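Side-chain contact in fibronectin-binding protein (Streptococcus pyogenes, PDB 5A0L), which mediates covalent binding of the bacterium to its host through an internal thioester in its N-terminal adhesin domain: residues 146-151 and 156-161. Sequence-based numbering, arbitrary orientation.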
# COMPACT_ATOMS: atom_id res chain seq x y z
N MET A 146 -10.56 0.57 16.04
CA MET A 146 -9.88 -0.37 15.15
C MET A 146 -8.85 -1.16 15.91
O MET A 146 -8.12 -0.63 16.75
CB MET A 146 -9.28 0.34 13.95
CG MET A 146 -10.35 0.77 12.95
SD MET A 146 -9.67 1.69 11.56
CE MET A 146 -8.91 0.38 10.65
N TRP A 147 -8.80 -2.45 15.57
CA TRP A 147 -7.85 -3.41 16.18
C TRP A 147 -8.09 -3.65 17.68
O TRP A 147 -7.24 -4.23 18.37
CB TRP A 147 -6.39 -3.02 15.89
CG TRP A 147 -6.13 -2.83 14.45
CD1 TRP A 147 -6.16 -3.78 13.49
CD2 TRP A 147 -5.83 -1.59 13.77
NE1 TRP A 147 -5.91 -3.22 12.26
CE2 TRP A 147 -5.70 -1.87 12.41
CE3 TRP A 147 -5.66 -0.28 14.21
CZ2 TRP A 147 -5.37 -0.90 11.48
CZ3 TRP A 147 -5.35 0.69 13.28
CH2 TRP A 147 -5.21 0.38 11.93
N GLU A 148 -9.24 -3.24 18.20
CA GLU A 148 -9.55 -3.51 19.59
C GLU A 148 -9.61 -5.02 19.86
O GLU A 148 -9.29 -5.47 20.97
CB GLU A 148 -10.83 -2.81 20.01
CG GLU A 148 -11.10 -2.84 21.51
CD GLU A 148 -10.11 -2.08 22.39
OE1 GLU A 148 -9.28 -1.31 21.90
OE2 GLU A 148 -10.24 -2.25 23.61
N ARG A 149 -10.10 -5.81 18.89
CA ARG A 149 -10.12 -7.25 19.09
C ARG A 149 -8.71 -7.78 19.36
O ARG A 149 -8.48 -8.57 20.30
CB ARG A 149 -10.75 -7.96 17.91
CG ARG A 149 -10.94 -9.45 18.14
CD ARG A 149 -11.65 -10.13 16.97
NE ARG A 149 -13.05 -9.72 16.86
CZ ARG A 149 -13.87 -10.08 15.88
NH1 ARG A 149 -13.43 -10.87 14.91
NH2 ARG A 149 -15.12 -9.65 15.85
N GLU A 150 -7.75 -7.33 18.56
CA GLU A 150 -6.34 -7.66 18.79
C GLU A 150 -5.81 -7.24 20.16
O GLU A 150 -5.07 -7.98 20.77
CB GLU A 150 -5.48 -7.07 17.68
CG GLU A 150 -5.59 -7.78 16.34
CD GLU A 150 -6.81 -7.47 15.50
OE1 GLU A 150 -7.64 -6.57 15.80
OE2 GLU A 150 -6.93 -8.16 14.47
N VAL A 151 -6.17 -6.07 20.64
CA VAL A 151 -5.74 -5.61 21.96
C VAL A 151 -6.28 -6.54 23.04
O VAL A 151 -5.53 -7.01 23.91
CB VAL A 151 -6.21 -4.15 22.23
CG1 VAL A 151 -5.83 -3.72 23.64
CG2 VAL A 151 -5.60 -3.18 21.23
N ILE A 156 -1.85 -7.43 19.79
CA ILE A 156 -1.17 -6.18 19.59
C ILE A 156 -1.31 -5.44 20.90
O ILE A 156 -2.40 -5.43 21.50
CB ILE A 156 -1.73 -5.33 18.43
CG1 ILE A 156 -1.82 -6.14 17.13
CG2 ILE A 156 -0.84 -4.12 18.21
CD1 ILE A 156 -2.51 -5.45 15.98
N SER A 157 -0.22 -4.84 21.35
CA SER A 157 -0.24 -4.11 22.60
C SER A 157 -1.11 -2.87 22.44
O SER A 157 -1.30 -2.33 21.33
CB SER A 157 1.17 -3.73 23.03
OG SER A 157 1.74 -2.84 22.06
N GLU A 158 -1.65 -2.48 23.58
CA GLU A 158 -2.38 -1.25 23.68
C GLU A 158 -1.50 -0.12 23.15
O GLU A 158 -1.99 0.71 22.39
CB GLU A 158 -2.78 -0.98 25.13
CG GLU A 158 -3.75 0.18 25.33
CD GLU A 158 -5.17 -0.15 24.89
OE1 GLU A 158 -5.39 -0.21 23.67
OE2 GLU A 158 -6.06 -0.35 25.75
N SER A 159 -0.22 -0.11 23.51
CA SER A 159 0.67 0.95 23.06
C SER A 159 0.81 0.99 21.53
O SER A 159 0.71 2.09 20.94
CB SER A 159 2.05 0.89 23.73
OG SER A 159 2.82 -0.24 23.29
N GLN A 160 1.00 -0.17 20.88
CA GLN A 160 1.14 -0.18 19.41
C GLN A 160 -0.20 0.30 18.79
O GLN A 160 -0.19 1.07 17.83
CB GLN A 160 1.51 -1.57 18.77
CG GLN A 160 2.97 -2.04 18.82
CD GLN A 160 3.77 -1.21 17.83
OE1 GLN A 160 3.66 -1.38 16.60
NE2 GLN A 160 4.54 -0.30 18.36
N VAL A 161 -1.33 -0.20 19.30
CA VAL A 161 -2.61 0.11 18.67
C VAL A 161 -2.93 1.61 18.81
O VAL A 161 -3.45 2.20 17.87
CB VAL A 161 -3.74 -0.81 19.19
CG1 VAL A 161 -5.05 -0.46 18.56
CG2 VAL A 161 -3.51 -2.27 18.73
O HOH W 1 -7.87 0.46 23.12
O HOH W 2 -8.90 -1.31 25.50
O HOH W 3 -2.86 -6.45 24.08
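Val151 meets Val161, Glu158 and the backbone of Ile156, and its side chain can be followed branch by branch. Its CB lies 4.1 Å from Ile156 O, and the neighbouring CA makes a CA-H...O contact with the same oxygen. From CB the two methyls part. CG1, anti to the backbone N (chi1 177°), reaches the carboxylate of Glu158, with OE1 at 3.5 Å. CG2 goes to Val161, where it lies 3.4 Å from Val161 CG2, tighter than usual for two methyl carbons. Val161 CG1 sits 3.9 Å from Trp147 CB, at the edge of the indole near its plane, and 3.6 Å from Met146 O. A short loop, 153-157, joins two consecutive helices of the thioester domain, 148-152 and 158-172. Ser157 is the N-cap of the second; Ser157 OG accepts from Gln160 N. Trp147 occupies the N-cap position of helix 148-152, and its ring packs on Leu125 and Val126 of helix 120-135. The loop is closed by a weak bond from Ile156 N to Glu150 O, 3.4 Å long but nearly straight. Beside it, Ile156 lies alongside Glu150 and points the same way, its CD1 3.8 Å from Glu150 CB. Glu150 bends at chi2 (78°), which brings OE1 to the edge of the Trp147 ring, in its plane. Water 3 donates to both Val151 O and Ile156 O and bridges the two backbones. At the outer side two acidic side chains face each other, with Glu148 OE1 4.4 Å from Glu158 OE1. Waters lie between the carboxylates, and salt bridges from Glu148 to Arg152 and Arg165 probably offset the like charges.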